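Local atomic coordinates of ubiquitin-like-specific protease 2 (Saccharomyces cerevisiae, PDB entry 5LNB), a protein that cleaves SUMO from modified proteins as a cysteine protease of the C48 (Ulp) family, the chain here holding its catalytic domain. Residues Tyr94-Phe108 with Pro177-Tyr190. Sequence-based numbering, arbitrary orientation.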
# COMPACT_ATOMS: atom_id res chain seq x y z
N TYR A 94 15.04 -5.46 15.02
CA TYR A 94 13.98 -5.36 14.03
C TYR A 94 13.91 -6.60 13.16
O TYR A 94 12.82 -7.12 12.90
CB TYR A 94 14.21 -4.12 13.16
CG TYR A 94 14.02 -2.81 13.89
CD1 TYR A 94 12.88 -2.56 14.64
CD2 TYR A 94 15.00 -1.82 13.84
CE1 TYR A 94 12.70 -1.35 15.31
CE2 TYR A 94 14.84 -0.61 14.51
CZ TYR A 94 13.69 -0.39 15.24
OH TYR A 94 13.52 0.81 15.90
N TYR A 95 15.05 -7.09 12.69
CA TYR A 95 15.03 -8.15 11.69
C TYR A 95 14.50 -9.45 12.28
O TYR A 95 13.67 -10.13 11.65
CB TYR A 95 16.42 -8.34 11.08
CG TYR A 95 16.37 -9.17 9.84
CD1 TYR A 95 15.68 -8.73 8.71
CD2 TYR A 95 16.97 -10.42 9.80
CE1 TYR A 95 15.62 -9.51 7.58
CE2 TYR A 95 16.91 -11.20 8.66
CZ TYR A 95 16.24 -10.74 7.56
OH TYR A 95 16.18 -11.53 6.43
N SER A 96 14.95 -9.82 13.48
CA SER A 96 14.43 -11.02 14.12
C SER A 96 12.92 -11.04 14.19
O SER A 96 12.31 -12.11 14.18
CB SER A 96 15.00 -11.16 15.54
OG SER A 96 16.39 -11.41 15.49
N ASN A 97 12.29 -9.86 14.27
CA ASN A 97 10.84 -9.79 14.42
C ASN A 97 10.13 -10.33 13.18
O ASN A 97 9.08 -10.97 13.30
CB ASN A 97 10.39 -8.36 14.70
CG ASN A 97 10.87 -7.84 16.05
OD1 ASN A 97 11.14 -8.63 16.96
ND2 ASN A 97 10.98 -6.52 16.18
N VAL A 98 10.68 -10.09 12.00
CA VAL A 98 10.03 -10.43 10.74
C VAL A 98 10.80 -11.47 9.94
O VAL A 98 10.50 -11.68 8.76
CB VAL A 98 9.78 -9.17 9.89
CG1 VAL A 98 8.76 -8.27 10.55
CG2 VAL A 98 11.08 -8.41 9.63
N LYS A 99 11.78 -12.14 10.54
CA LYS A 99 12.56 -13.12 9.79
C LYS A 99 11.68 -14.23 9.22
O LYS A 99 11.78 -14.58 8.04
CB LYS A 99 13.67 -13.72 10.65
CG LYS A 99 14.56 -14.69 9.88
CD LYS A 99 15.88 -14.93 10.58
CE LYS A 99 16.72 -15.98 9.84
NZ LYS A 99 16.96 -15.61 8.40
N LYS A 100 10.80 -14.80 10.05
CA LYS A 100 9.89 -15.81 9.53
C LYS A 100 8.93 -15.21 8.51
O LYS A 100 8.59 -15.84 7.51
CB LYS A 100 9.12 -16.47 10.67
CG LYS A 100 8.10 -17.50 10.21
CD LYS A 100 7.27 -18.04 11.37
CE LYS A 100 8.16 -18.60 12.47
NZ LYS A 100 7.39 -19.52 13.37
N TRP A 101 8.50 -13.97 8.76
CA TRP A 101 7.62 -13.25 7.84
C TRP A 101 8.18 -13.24 6.42
O TRP A 101 7.43 -13.41 5.45
CB TRP A 101 7.44 -11.82 8.33
CG TRP A 101 6.27 -11.11 7.73
CD1 TRP A 101 6.13 -10.68 6.44
CD2 TRP A 101 5.09 -10.69 8.42
NE1 TRP A 101 4.92 -10.05 6.28
CE2 TRP A 101 4.26 -10.04 7.48
CE3 TRP A 101 4.65 -10.81 9.74
CZ2 TRP A 101 3.02 -9.52 7.82
CZ3 TRP A 101 3.40 -10.29 10.08
CH2 TRP A 101 2.61 -9.66 9.12
N VAL A 102 9.48 -13.00 6.26
CA VAL A 102 10.09 -12.80 4.95
C VAL A 102 10.80 -14.05 4.45
O VAL A 102 11.57 -13.98 3.48
CB VAL A 102 11.06 -11.61 4.96
CG1 VAL A 102 10.34 -10.35 5.40
CG2 VAL A 102 12.28 -11.92 5.84
N ASN A 103 10.57 -15.20 5.08
CA ASN A 103 11.13 -16.45 4.57
C ASN A 103 10.62 -16.71 3.15
O ASN A 103 9.44 -16.52 2.85
CB ASN A 103 10.77 -17.62 5.49
CG ASN A 103 11.42 -18.93 5.05
OD1 ASN A 103 10.74 -19.85 4.58
ND2 ASN A 103 12.74 -19.01 5.18
N ASN A 104 11.52 -17.14 2.28
CA ASN A 104 11.18 -17.46 0.89
C ASN A 104 10.60 -16.26 0.15
O ASN A 104 9.73 -16.41 -0.70
CB ASN A 104 10.22 -18.65 0.82
CG ASN A 104 10.96 -19.99 0.95
OD1 ASN A 104 12.19 -20.04 0.85
ND2 ASN A 104 10.21 -21.06 1.17
N THR A 105 11.10 -15.07 0.48
CA THR A 105 10.88 -13.87 -0.32
C THR A 105 12.16 -13.52 -1.06
O THR A 105 13.25 -14.03 -0.76
CB THR A 105 10.48 -12.68 0.56
OG1 THR A 105 11.55 -12.42 1.49
CG2 THR A 105 9.17 -12.95 1.30
N ASP A 106 12.03 -12.61 -2.01
CA ASP A 106 13.15 -12.19 -2.83
C ASP A 106 12.96 -10.71 -3.15
O ASP A 106 12.79 -10.32 -4.30
CB ASP A 106 13.24 -13.06 -4.08
CG ASP A 106 14.45 -12.74 -4.94
OD1 ASP A 106 15.38 -12.06 -4.45
OD2 ASP A 106 14.47 -13.18 -6.11
N LEU A 107 13.00 -9.87 -2.11
CA LEU A 107 12.59 -8.47 -2.26
C LEU A 107 13.48 -7.69 -3.22
O LEU A 107 13.01 -6.78 -3.90
CB LEU A 107 12.54 -7.78 -0.90
CG LEU A 107 11.52 -8.36 0.08
CD1 LEU A 107 11.52 -7.60 1.41
CD2 LEU A 107 10.13 -8.36 -0.56
N PHE A 108 14.77 -8.01 -3.27
CA PHE A 108 15.68 -7.23 -4.10
C PHE A 108 15.56 -7.55 -5.58
O PHE A 108 16.25 -6.93 -6.39
CB PHE A 108 17.13 -7.42 -3.63
CG PHE A 108 17.47 -6.66 -2.36
CD1 PHE A 108 16.57 -6.61 -1.30
CD2 PHE A 108 18.68 -6.01 -2.22
CE1 PHE A 108 16.88 -5.93 -0.13
CE2 PHE A 108 18.99 -5.33 -1.05
CZ PHE A 108 18.09 -5.29 -0.01
N PRO A 177 13.59 2.23 10.76
CA PRO A 177 13.52 0.77 10.89
C PRO A 177 13.48 0.06 9.55
O PRO A 177 13.94 -1.09 9.45
CB PRO A 177 12.22 0.55 11.68
CG PRO A 177 12.03 1.81 12.44
CD PRO A 177 12.56 2.91 11.57
N ILE A 178 12.94 0.69 8.51
CA ILE A 178 12.91 0.03 7.22
C ILE A 178 14.29 0.03 6.59
O ILE A 178 14.69 -0.94 5.93
CB ILE A 178 11.86 0.67 6.29
CG1 ILE A 178 10.47 0.59 6.94
CG2 ILE A 178 11.86 -0.02 4.93
CD1 ILE A 178 9.37 1.22 6.12
N LYS A 179 15.06 1.10 6.79
CA LYS A 179 16.46 1.10 6.36
C LYS A 179 17.21 -0.07 6.99
O LYS A 179 17.93 -0.81 6.30
CB LYS A 179 17.13 2.41 6.72
CG LYS A 179 16.52 3.64 6.09
CD LYS A 179 17.52 4.78 6.09
CE LYS A 179 16.91 6.07 5.56
NZ LYS A 179 17.92 7.20 5.66
N GLU A 180 17.06 -0.26 8.30
CA GLU A 180 17.81 -1.33 8.97
C GLU A 180 17.32 -2.70 8.52
O GLU A 180 18.13 -3.63 8.35
CB GLU A 180 17.69 -1.18 10.49
CG GLU A 180 18.29 0.14 11.02
CD GLU A 180 19.82 0.21 10.91
OE1 GLU A 180 20.50 -0.84 10.91
OE2 GLU A 180 20.36 1.34 10.82
N PHE A 181 16.01 -2.84 8.30
CA PHE A 181 15.47 -4.07 7.74
C PHE A 181 16.15 -4.42 6.42
O PHE A 181 16.57 -5.56 6.20
CB PHE A 181 13.96 -3.94 7.53
CG PHE A 181 13.39 -5.01 6.66
CD1 PHE A 181 13.15 -6.28 7.17
CD2 PHE A 181 13.14 -4.77 5.32
CE1 PHE A 181 12.63 -7.28 6.37
CE2 PHE A 181 12.62 -5.76 4.51
CZ PHE A 181 12.37 -7.02 5.04
N LEU A 182 16.27 -3.43 5.53
CA LEU A 182 16.86 -3.69 4.21
C LEU A 182 18.31 -4.12 4.33
O LEU A 182 18.78 -4.97 3.57
CB LEU A 182 16.75 -2.46 3.33
CG LEU A 182 15.33 -2.09 2.92
CD1 LEU A 182 15.32 -0.74 2.20
CD2 LEU A 182 14.73 -3.23 2.06
N ILE A 183 19.03 -3.52 5.27
CA ILE A 183 20.44 -3.85 5.45
C ILE A 183 20.58 -5.29 5.93
O ILE A 183 21.40 -6.06 5.41
CB ILE A 183 21.10 -2.86 6.41
CG1 ILE A 183 21.18 -1.48 5.76
CG2 ILE A 183 22.49 -3.33 6.81
CD1 ILE A 183 21.74 -0.40 6.67
N SER A 184 19.78 -5.67 6.93
CA SER A 184 19.82 -7.03 7.44
C SER A 184 19.33 -8.01 6.39
O SER A 184 19.93 -9.08 6.19
CB SER A 184 18.97 -7.13 8.71
OG SER A 184 19.47 -6.27 9.71
N TYR A 185 18.23 -7.67 5.71
CA TYR A 185 17.72 -8.52 4.65
C TYR A 185 18.80 -8.79 3.60
O TYR A 185 19.01 -9.94 3.20
CB TYR A 185 16.50 -7.86 4.00
CG TYR A 185 15.76 -8.76 3.04
CD1 TYR A 185 16.13 -8.82 1.70
CD2 TYR A 185 14.70 -9.56 3.48
CE1 TYR A 185 15.46 -9.64 0.81
CE2 TYR A 185 14.01 -10.38 2.59
CZ TYR A 185 14.40 -10.42 1.26
OH TYR A 185 13.75 -11.23 0.36
N ALA A 186 19.48 -7.73 3.15
CA ALA A 186 20.53 -7.88 2.15
C ALA A 186 21.61 -8.86 2.61
O ALA A 186 22.08 -9.70 1.83
CB ALA A 186 21.14 -6.52 1.84
N LEU A 187 22.03 -8.74 3.87
CA LEU A 187 23.07 -9.62 4.38
C LEU A 187 22.56 -11.05 4.50
O LEU A 187 23.26 -12.00 4.13
CB LEU A 187 23.56 -9.10 5.74
CG LEU A 187 24.72 -9.91 6.34
CD1 LEU A 187 25.97 -9.79 5.49
CD2 LEU A 187 25.01 -9.47 7.77
N ASP A 188 21.33 -11.21 4.98
CA ASP A 188 20.76 -12.53 5.20
C ASP A 188 20.52 -13.26 3.89
O ASP A 188 20.95 -14.41 3.73
CB ASP A 188 19.45 -12.38 5.98
CG ASP A 188 18.79 -13.71 6.28
OD1 ASP A 188 19.49 -14.75 6.33
OD2 ASP A 188 17.55 -13.72 6.46
N LYS A 189 19.82 -12.64 2.94
CA LYS A 189 19.42 -13.40 1.76
C LYS A 189 20.50 -13.45 0.70
O LYS A 189 20.60 -14.45 -0.02
CB LYS A 189 18.15 -12.82 1.13
CG LYS A 189 16.94 -12.74 2.05
CD LYS A 189 16.64 -14.07 2.67
CE LYS A 189 15.38 -14.00 3.52
NZ LYS A 189 15.20 -15.27 4.31
N TYR A 190 21.31 -12.39 0.56
CA TYR A 190 22.27 -12.31 -0.53
C TYR A 190 23.71 -12.14 -0.07
O TYR A 190 24.59 -12.02 -0.92
CB TYR A 190 21.92 -11.15 -1.47
CG TYR A 190 20.46 -11.00 -1.79
CD1 TYR A 190 19.82 -11.88 -2.68
CD2 TYR A 190 19.70 -9.98 -1.21
CE1 TYR A 190 18.47 -11.73 -2.99
CE2 TYR A 190 18.35 -9.83 -1.50
CZ TYR A 190 17.74 -10.70 -2.39
OH TYR A 190 16.40 -10.54 -2.67
O HOH W 1 13.86 -15.29 6.45
O HOH W 2 14.23 -17.34 2.73
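Tyr95 and Phe181 have the closest CA atoms, 5.7 Å apart, where the short helix 94-98 crosses the 177-190 part of helix 172-190 at -71°; the chain then runs on through two beta turns alongside the same helix to Phe108. Tyr95, its CG anti to the backbone N (chi1 -167°), sits as a knob among Phe181, Ser184, Tyr185 and Asp188, with Ser184 CB over one ring face. Tyr95 OH donates to the anti lone pair of Asp188 OD2 (2.6 Å), and Lys99 NZ reaches the same oxygen from the syn side, tilted out of the carboxylate plane, in a salt bridge (2.8 Å). Tyr185 OH donates to Thr105 OG1 (2.7 Å) and accepts from Leu107 N at 2.9 Å (166°), while Leu107 CD1 lies over the ring. A phenylalanine at Tyr185 would probably leave Leu107 N without its acceptor and Thr105 OG1 without this donor. Tyr190 OH bridges Asp106 OD1 (2.6 Å) and Phe108 N (3.1 Å), and its ring joins those of Phe108 and Tyr185 in an aromatic cluster. Val102 CG1 and Leu107 CD1 meet the Phe181 ring edge; Phe83 packs edge-to-face with that ring. This loop-and-helix segment thus packs against a helix flanking the central mixed sheet of the Ulp1-type cysteine protease domain.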